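PDB 6RSX: regulatory Subunit of Protein Kinase A (cAMP-dependent) from Euglena gracilis from Euglena gracilis, which binds adenosine-3',5'-cyclic-monophosphate at two cyclic nucleotide-binding domains and, as a regulatory subunit, probably controls protein kinase A activity in response to it. Local coordinates for residues 187-192 and 256-261; 203-208 and 235-240; 214-219 and 249-254. All coordinates share one frame; numbering follows the deposited sequence. Where two conformers were deposited one is given.

Contact 1 of 3, residues 187-192 and 256-261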
# COMPACT_ATOMS: atom_id res chain seq x y z
N CYS A 187 -11.11 -8.68 -4.09
CA CYS A 187 -11.41 -9.45 -5.29
C CYS A 187 -12.26 -10.66 -4.92
O CYS A 187 -12.09 -11.24 -3.85
CB CYS A 187 -10.13 -9.90 -6.02
SG CYS A 187 -8.76 -10.34 -4.93
N THR A 188 -13.20 -10.99 -5.80
CA THR A 188 -14.17 -12.07 -5.60
C THR A 188 -13.92 -13.13 -6.66
O THR A 188 -13.67 -12.81 -7.82
CB THR A 188 -15.61 -11.55 -5.70
OG1 THR A 188 -15.83 -10.56 -4.69
CG2 THR A 188 -16.62 -12.69 -5.51
N PHE A 189 -13.97 -14.40 -6.25
CA PHE A 189 -13.68 -15.51 -7.15
C PHE A 189 -14.80 -16.54 -7.10
O PHE A 189 -15.22 -16.95 -6.01
CB PHE A 189 -12.34 -16.15 -6.79
CG PHE A 189 -11.18 -15.22 -6.98
CD1 PHE A 189 -10.78 -14.86 -8.25
CD2 PHE A 189 -10.50 -14.71 -5.89
CE1 PHE A 189 -9.72 -14.00 -8.44
CE2 PHE A 189 -9.42 -13.85 -6.08
CZ PHE A 189 -9.04 -13.49 -7.35
N LYS A 190 -15.27 -16.95 -8.27
CA LYS A 190 -16.34 -17.92 -8.40
C LYS A 190 -15.78 -19.34 -8.39
O LYS A 190 -14.58 -19.57 -8.59
CB LYS A 190 -17.13 -17.68 -9.68
CG LYS A 190 -16.26 -17.78 -10.92
CD LYS A 190 -17.04 -17.64 -12.21
CE LYS A 190 -16.12 -17.84 -13.42
NZ LYS A 190 -16.84 -17.85 -14.73
N ASP A 191 -16.66 -20.30 -8.14
CA ASP A 191 -16.24 -21.70 -8.14
C ASP A 191 -15.45 -22.04 -9.40
O ASP A 191 -15.83 -21.67 -10.51
CB ASP A 191 -17.47 -22.61 -8.02
CG ASP A 191 -17.09 -24.09 -7.88
OD1 ASP A 191 -16.13 -24.39 -7.14
OD2 ASP A 191 -17.78 -24.96 -8.48
N LYS A 192 -14.32 -22.72 -9.20
CA LYS A 192 -13.41 -23.21 -10.25
C LYS A 192 -12.63 -22.11 -10.95
O LYS A 192 -11.91 -22.39 -11.92
CB LYS A 192 -14.15 -24.05 -11.31
CG LYS A 192 -14.19 -25.54 -11.00
CD LYS A 192 -15.19 -25.87 -9.92
CE LYS A 192 -15.65 -27.33 -10.05
NZ LYS A 192 -16.87 -27.59 -9.23
N SER A 256 -15.03 -17.40 -3.24
CA SER A 256 -14.02 -16.96 -2.30
C SER A 256 -13.89 -15.45 -2.40
O SER A 256 -14.00 -14.88 -3.48
CB SER A 256 -12.66 -17.60 -2.58
OG SER A 256 -12.74 -18.99 -2.32
N HIS A 257 -13.62 -14.82 -1.26
CA HIS A 257 -13.35 -13.38 -1.20
C HIS A 257 -11.94 -13.16 -0.69
O HIS A 257 -11.56 -13.69 0.36
CB HIS A 257 -14.35 -12.65 -0.33
CG HIS A 257 -15.74 -12.79 -0.83
ND1 HIS A 257 -16.60 -13.76 -0.36
CD2 HIS A 257 -16.43 -12.09 -1.77
CE1 HIS A 257 -17.76 -13.65 -0.99
NE2 HIS A 257 -17.68 -12.64 -1.84
N CYS A 258 -11.17 -12.40 -1.45
CA CYS A 258 -9.78 -12.16 -1.14
C CYS A 258 -9.51 -10.66 -1.14
O CYS A 258 -10.36 -9.84 -1.52
CB CYS A 258 -8.86 -12.84 -2.16
SG CYS A 258 -8.98 -14.66 -2.10
N VAL A 259 -8.33 -10.31 -0.69
CA VAL A 259 -7.75 -9.01 -1.02
C VAL A 259 -6.37 -9.27 -1.59
O VAL A 259 -5.71 -10.27 -1.25
CB VAL A 259 -7.68 -8.04 0.19
CG1 VAL A 259 -9.05 -7.44 0.48
CG2 VAL A 259 -7.15 -8.78 1.40
N SER A 260 -5.94 -8.38 -2.47
CA SER A 260 -4.69 -8.58 -3.17
C SER A 260 -3.79 -7.35 -3.10
O SER A 260 -4.24 -6.22 -2.87
CB SER A 260 -4.93 -8.94 -4.64
OG SER A 260 -5.52 -7.86 -5.32
N LEU A 261 -2.50 -7.60 -3.29
CA LEU A 261 -1.49 -6.58 -3.51
C LEU A 261 -0.87 -6.82 -4.87
O LEU A 261 -0.47 -7.96 -5.19
CB LEU A 261 -0.40 -6.62 -2.44
CG LEU A 261 -0.76 -6.36 -1.00
CD1 LEU A 261 0.49 -6.52 -0.15
CD2 LEU A 261 -1.34 -4.90 -0.88
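Residues 187-189 pair with 256-258 within the beta jelly roll of the second cyclic nucleotide-binding domain, a cupin-type fold, where strand 185-189 forms an outermost strand of a four-stranded sheet. The backbone supplies the framework: Cys187 with Cys258 and Phe189 with Ser256 are antiparallel hydrogen-bonded pairs, and Thr188 with His257 is the non-hydrogen-bonded pair between them. The N-H of Cys258 approaches nearly along the C=O axis of Cys187, with N to O 2.8 Å. In the return bond, 2.9 Å from Cys187 N to Cys258 O, the donor stands above the carbonyl plane, 45° out of it. Phe189 N meets Ser256 O at 2.8 Å, again close to the C=O axis, whereas Ser256 N reaches Phe189 O within the carbonyl plane.

Apolar and sulfur contacts lie on the face shared by Cys187, Phe189, Ser256 and Cys258. Cys187 SG sits between its backbone N and carbonyl carbon (chi1 37°), which sets it 3.7 Å from Cys258 CB. Cys258 SG is turned beside its own backbone N and lies at the edge of the Phe189 ring, 5.2 Å from the centroid, in a sulfur-aromatic contact. Met213, from strand 213-219 of the other sheet, packs against Phe189 and Cys258.

Polar groups find partners beyond the pairing. Ser256 OG is bonded to Ser252 OG and Lys212 N, and Asp210 OD1 takes His257 ND1, which helps fix the imidazole's rotation. Thr188 runs side by side with that ring, its OG1 near the ring plane and 3.4 Å from His257 CD2.

Contact 2 of 3, residues 203-208 and 235-240. With CMP (adenosine-3',5'-cyclic-monophosphate), chain C.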
# COMPACT_ATOMS: atom_id res chain seq x y z
N GLY A 203 1.78 -11.95 -10.72
CA GLY A 203 1.16 -10.66 -10.87
C GLY A 203 0.82 -10.05 -9.53
O GLY A 203 1.19 -8.90 -9.25
N SER A 204 0.09 -10.80 -8.70
CA SER A 204 -0.40 -10.28 -7.43
C SER A 204 -0.23 -11.32 -6.32
O SER A 204 -0.05 -12.52 -6.56
CB SER A 204 -1.86 -9.85 -7.52
OG SER A 204 -1.99 -8.78 -8.45
N PHE A 205 -0.33 -10.80 -5.10
CA PHE A 205 -0.27 -11.55 -3.85
C PHE A 205 -1.65 -11.50 -3.22
O PHE A 205 -2.29 -10.43 -3.20
CB PHE A 205 0.79 -10.92 -2.93
CG PHE A 205 0.83 -11.52 -1.56
CD1 PHE A 205 1.28 -12.82 -1.36
CD2 PHE A 205 0.41 -10.78 -0.46
CE1 PHE A 205 1.31 -13.37 -0.08
CE2 PHE A 205 0.45 -11.33 0.82
CZ PHE A 205 0.91 -12.61 1.02
N TYR A 206 -2.13 -12.63 -2.70
CA TYR A 206 -3.51 -12.72 -2.26
C TYR A 206 -3.60 -13.19 -0.82
O TYR A 206 -2.84 -14.09 -0.41
CB TYR A 206 -4.29 -13.72 -3.15
CG TYR A 206 -4.38 -13.26 -4.57
CD1 TYR A 206 -3.33 -13.52 -5.46
CD2 TYR A 206 -5.49 -12.53 -5.01
CE1 TYR A 206 -3.42 -13.07 -6.79
CE2 TYR A 206 -5.59 -12.10 -6.31
CZ TYR A 206 -4.54 -12.37 -7.19
OH TYR A 206 -4.62 -11.94 -8.48
N ILE A 207 -4.54 -12.62 -0.08
CA ILE A 207 -4.91 -13.11 1.25
C ILE A 207 -6.39 -13.47 1.22
O ILE A 207 -7.23 -12.65 0.81
CB ILE A 207 -4.63 -12.07 2.36
CG1 ILE A 207 -3.20 -11.55 2.28
CG2 ILE A 207 -4.86 -12.69 3.74
CD1 ILE A 207 -3.11 -10.21 1.57
N ILE A 208 -6.72 -14.67 1.69
CA ILE A 208 -8.11 -15.12 1.68
C ILE A 208 -8.85 -14.54 2.88
O ILE A 208 -8.40 -14.70 4.03
CB ILE A 208 -8.17 -16.65 1.69
CG1 ILE A 208 -7.37 -17.17 0.49
CG2 ILE A 208 -9.63 -17.09 1.69
CD1 ILE A 208 -7.03 -18.66 0.59
N PHE A 235 -1.28 -16.55 -0.71
CA PHE A 235 -0.56 -17.29 -1.77
C PHE A 235 -0.10 -16.28 -2.82
O PHE A 235 -0.58 -15.15 -2.88
CB PHE A 235 -1.46 -18.35 -2.42
CG PHE A 235 -2.73 -17.81 -3.02
CD1 PHE A 235 -3.90 -17.67 -2.24
CD2 PHE A 235 -2.78 -17.43 -4.36
CE1 PHE A 235 -5.10 -17.16 -2.78
CE2 PHE A 235 -3.98 -16.95 -4.92
CZ PHE A 235 -5.14 -16.79 -4.12
N GLY A 236 0.84 -16.71 -3.64
CA GLY A 236 1.32 -15.88 -4.73
C GLY A 236 2.60 -15.15 -4.41
O GLY A 236 3.10 -14.39 -5.25
N GLU A 237 3.15 -15.38 -3.22
CA GLU A 237 4.32 -14.65 -2.76
C GLU A 237 5.61 -15.10 -3.43
O GLU A 237 6.53 -14.29 -3.58
CB GLU A 237 4.45 -14.77 -1.24
CG GLU A 237 5.13 -16.08 -0.74
CD GLU A 237 4.21 -17.30 -0.78
OE1 GLU A 237 3.03 -17.15 -1.12
OE2 GLU A 237 4.69 -18.43 -0.47
N MET A 238 5.73 -16.37 -3.83
CA MET A 238 7.05 -16.82 -4.27
C MET A 238 7.42 -16.22 -5.63
O MET A 238 8.56 -15.77 -5.83
CB MET A 238 7.11 -18.34 -4.27
CG MET A 238 7.17 -18.89 -2.84
SD MET A 238 7.66 -20.62 -2.85
CE MET A 238 6.33 -21.19 -3.90
N SER A 239 6.46 -16.15 -6.56
CA SER A 239 6.75 -15.53 -7.84
C SER A 239 7.20 -14.09 -7.65
O SER A 239 8.07 -13.60 -8.37
CB SER A 239 5.53 -15.60 -8.76
OG SER A 239 4.36 -15.10 -8.11
N LEU A 240 6.60 -13.39 -6.68
CA LEU A 240 6.94 -11.99 -6.51
C LEU A 240 8.24 -11.83 -5.75
O LEU A 240 9.04 -10.94 -6.07
CB LEU A 240 5.79 -11.27 -5.80
CG LEU A 240 4.46 -11.23 -6.55
CD1 LEU A 240 3.41 -10.45 -5.73
CD2 LEU A 240 4.61 -10.64 -7.94
P CMP C . 3.54 -18.81 -6.24
O1P CMP C . 3.77 -17.22 -6.58
O2P CMP C . 4.57 -19.74 -6.73
O5' CMP C . 2.18 -19.25 -6.96
C5' CMP C . 1.50 -20.41 -6.49
C4' CMP C . 1.46 -20.37 -4.99
O4' CMP C . 0.88 -21.51 -4.34
C3' CMP C . 2.78 -20.24 -4.28
O3' CMP C . 3.46 -19.02 -4.57
C2' CMP C . 2.36 -20.40 -2.82
O2' CMP C . 1.84 -19.15 -2.35
C1' CMP C . 1.16 -21.38 -2.96
N9 CMP C . 1.38 -22.69 -2.34
C8 CMP C . 0.59 -23.23 -1.41
N7 CMP C . 1.10 -24.42 -1.09
C5 CMP C . 2.19 -24.60 -1.86
C6 CMP C . 3.06 -25.66 -1.93
N6 CMP C . 3.09 -26.90 -1.20
N1 CMP C . 4.09 -25.63 -2.75
C2 CMP C . 4.27 -24.54 -3.54
N3 CMP C . 3.41 -23.47 -3.47
C4 CMP C . 2.37 -23.54 -2.64
O HOH W 1 1.75 -13.73 -8.17
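The Tyr206 and Phe235 side chains form the apolar centre where strand 204-208 meets the phosphate-binding cassette, the turn and short helix that hold the cyclic phosphate in this domain family. Phe235 CG occupies the crowded position between backbone N and carbonyl carbon (chi1 58°), which lays one ring face under Tyr206 CB, 3.3 Å from Phe235 CZ, as a CH-pi contact. The two rings are within 10° of parallel but slid apart, so they barely overlap. Ile208 CG1 abuts the Phe235 ring edge. An alanine in place of Phe235 would lose this ring and would probably loosen the packing of the cassette against Tyr206 and Ile208. Farther along, Leu240 CD1 rests 3.9 Å from Phe205 CB.

Around this core, Tyr206 and Phe235 exchange two backbone hydrogen bonds as an antiparallel pair, Tyr206 N approaching Phe235 O nearly along its C=O axis. Gly236 follows at phi 98°, where a beta carbon would collide with Ser204 O.

At the polar edge, CMP O2' is gripped twice, accepting from Gly236 N (2.9 Å) and donating to Glu237 OE1 (2.6 Å), while Tyr284 OH binds the other carboxylate oxygen. A water bridges Ser204 O and Ser239 OG. That hydroxyl and its backbone amide both donate to the phosphate: Ser239 OG lies 2.7 Å and Ser239 N 2.9 Å from CMP O1P.

Contact 3 of 3, residues 214-219 and 249-254. With CMP (adenosine-3',5'-cyclic-monophosphate), chain C.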
# COMPACT_ATOMS: atom_id res chain seq x y z
N LYS A 214 -7.94 -24.46 -3.90
CA LYS A 214 -7.08 -25.62 -4.16
C LYS A 214 -5.76 -25.14 -4.76
O LYS A 214 -5.76 -24.25 -5.62
CB LYS A 214 -7.76 -26.59 -5.13
CG LYS A 214 -8.93 -27.35 -4.55
CD LYS A 214 -9.38 -28.38 -5.59
CE LYS A 214 -10.48 -29.30 -5.08
NZ LYS A 214 -10.96 -30.23 -6.15
N VAL A 215 -4.65 -25.74 -4.32
CA VAL A 215 -3.32 -25.52 -4.88
C VAL A 215 -2.98 -26.77 -5.67
O VAL A 215 -2.78 -27.83 -5.07
CB VAL A 215 -2.26 -25.27 -3.81
CG1 VAL A 215 -0.92 -24.89 -4.43
CG2 VAL A 215 -2.73 -24.11 -2.85
N ASN A 216 -2.89 -26.64 -7.00
CA ASN A 216 -2.68 -27.76 -7.92
C ASN A 216 -1.35 -27.62 -8.65
O ASN A 216 -0.91 -26.52 -8.98
CB ASN A 216 -3.81 -27.82 -8.95
CG ASN A 216 -5.15 -28.09 -8.33
OD1 ASN A 216 -5.23 -28.67 -7.23
ND2 ASN A 216 -6.21 -27.70 -9.02
N GLN A 217 -0.72 -28.75 -8.95
CA GLN A 217 0.59 -28.71 -9.57
C GLN A 217 0.66 -29.90 -10.51
O GLN A 217 0.11 -30.96 -10.18
CB GLN A 217 1.67 -28.78 -8.51
CG GLN A 217 3.08 -28.50 -8.93
CD GLN A 217 4.00 -28.52 -7.72
OE1 GLN A 217 4.14 -29.56 -7.07
NE2 GLN A 217 4.59 -27.38 -7.39
N THR A 218 1.27 -29.71 -11.67
CA THR A 218 1.42 -30.78 -12.64
C THR A 218 2.71 -31.55 -12.44
O THR A 218 3.76 -30.98 -12.11
CB THR A 218 1.38 -30.23 -14.06
OG1 THR A 218 2.57 -29.47 -14.30
CG2 THR A 218 0.18 -29.35 -14.24
N LEU A 219 2.64 -32.86 -12.67
CA LEU A 219 3.84 -33.68 -12.64
C LEU A 219 3.58 -34.75 -13.68
O LEU A 219 2.51 -35.36 -13.67
CB LEU A 219 4.09 -34.31 -11.27
CG LEU A 219 5.36 -35.10 -11.00
CD1 LEU A 219 6.58 -34.22 -11.17
CD2 LEU A 219 5.30 -35.70 -9.60
N THR A 249 -0.86 -23.75 -9.51
CA THR A 249 -2.12 -23.12 -9.86
C THR A 249 -2.98 -23.04 -8.62
O THR A 249 -3.08 -24.01 -7.86
CB THR A 249 -2.79 -23.92 -10.97
OG1 THR A 249 -1.90 -23.95 -12.09
CG2 THR A 249 -4.11 -23.29 -11.39
N VAL A 250 -3.53 -21.86 -8.34
CA VAL A 250 -4.44 -21.68 -7.22
C VAL A 250 -5.82 -21.38 -7.80
O VAL A 250 -5.97 -20.44 -8.60
CB VAL A 250 -3.94 -20.59 -6.27
CG1 VAL A 250 -4.87 -20.46 -5.05
CG2 VAL A 250 -2.51 -20.88 -5.85
N VAL A 251 -6.82 -22.17 -7.39
CA VAL A 251 -8.14 -22.13 -8.00
C VAL A 251 -9.21 -22.11 -6.90
O VAL A 251 -9.12 -22.86 -5.92
CB VAL A 251 -8.32 -23.34 -8.96
CG1 VAL A 251 -8.22 -24.63 -8.18
CG2 VAL A 251 -9.63 -23.25 -9.71
N SER A 252 -10.19 -21.23 -7.06
CA SER A 252 -11.22 -21.11 -6.04
C SER A 252 -12.08 -22.37 -6.02
O SER A 252 -12.36 -22.98 -7.07
CB SER A 252 -12.09 -19.87 -6.30
OG SER A 252 -12.95 -19.61 -5.20
N GLU A 253 -12.47 -22.79 -4.82
CA GLU A 253 -13.37 -23.92 -4.62
C GLU A 253 -14.62 -23.32 -3.98
O GLU A 253 -14.61 -22.96 -2.80
CB GLU A 253 -12.72 -25.00 -3.74
CG GLU A 253 -13.62 -26.20 -3.46
CD GLU A 253 -13.46 -27.32 -4.49
OE1 GLU A 253 -13.64 -27.07 -5.71
OE2 GLU A 253 -13.14 -28.45 -4.08
N GLY A 254 -15.67 -23.19 -4.78
CA GLY A 254 -16.78 -22.36 -4.36
C GLY A 254 -16.39 -20.91 -4.49
O GLY A 254 -15.35 -20.57 -5.05
P CMP C . 3.54 -18.81 -6.24
O1P CMP C . 3.77 -17.22 -6.58
O2P CMP C . 4.57 -19.74 -6.73
O5' CMP C . 2.18 -19.25 -6.96
C5' CMP C . 1.50 -20.41 -6.49
C4' CMP C . 1.46 -20.37 -4.99
O4' CMP C . 0.88 -21.51 -4.34
C3' CMP C . 2.78 -20.24 -4.28
O3' CMP C . 3.46 -19.02 -4.57
C2' CMP C . 2.36 -20.40 -2.82
O2' CMP C . 1.84 -19.15 -2.35
C1' CMP C . 1.16 -21.38 -2.96
N9 CMP C . 1.38 -22.69 -2.34
C8 CMP C . 0.59 -23.23 -1.41
N7 CMP C . 1.10 -24.42 -1.09
C5 CMP C . 2.19 -24.60 -1.86
C6 CMP C . 3.06 -25.66 -1.93
N6 CMP C . 3.09 -26.90 -1.20
N1 CMP C . 4.09 -25.63 -2.75
C2 CMP C . 4.27 -24.54 -3.54
N3 CMP C . 3.41 -23.47 -3.47
C4 CMP C . 2.37 -23.54 -2.64
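Part of the wall of the cAMP pocket is an antiparallel pairing of residues 214-216 with 249-251, whose two valines meet the nucleotide. Val215 and Val250 form the non-hydrogen-bonded pair and project from one face. In both, CG1 is anti to the backbone N and CG2 lies beside it. Val215 CG2 comes within 3.7 Å of CMP C8, and Val215 CG1 is almost as near, so the imidazole side of the adenine meets both methyls. Val250 offers CG2 to the sugar instead, 3.8 Å from CMP O4'. The two valines touch each other only loosely, with 4.4 Å between Val215 CG2 and Val250 CG2.

Within the jelly roll of the cyclic nucleotide-binding domain, this pair forms the middle of a four-stranded sheet, with strand 194-196 beyond 249-252 and strand 222-229 beyond 213-219. Four backbone hydrogen bonds hold it, each with its donor in the carbonyl plane. Asn216 N to Thr249 O, 2.8 Å, is the straightest at 173°. The 3.3 Å approaches of Val250 CA to Lys214 O and of Val215 CA to Thr249 O add CA-H...O contacts.

Lys214, Asn216, Thr249 and Val251 point from the face opposite the valines. Lys214 CB packs against Val251 CG1, and the extended lysine chain reaches Glu253, where bending at chi2 brings the carboxylate up to meet it. The salt bridge is long, 3.5 Å from Lys214 NZ to Glu253 OE2, and that oxygen lies nearer Lys214 CE. Beyond the paired residues, Ser252 OG donates to Gly254 O at 2.6 Å.

From the N terminus, the chain passes through 187-192 of the second cyclic nucleotide-binding domain and comes back to pair with that strand only at 256-261, so contact 1 closes the widest loop and encloses both others. Within it, 203-208 and 214-219 follow in turn, then 235-240 completes contact 2 before 249-254 completes contact 3; these two therefore cross. Contacts 1 and 2 share a sheet, strands 256-262 and 204-208 being neighbours there, whereas contact 3 belongs to the second sheet. Packing of Phe235 CE2 against Val250 CG1 joins contacts 2 and 3, which approach the same CMP, and Asp191 with Gly254 ties contact 1 to contact 3.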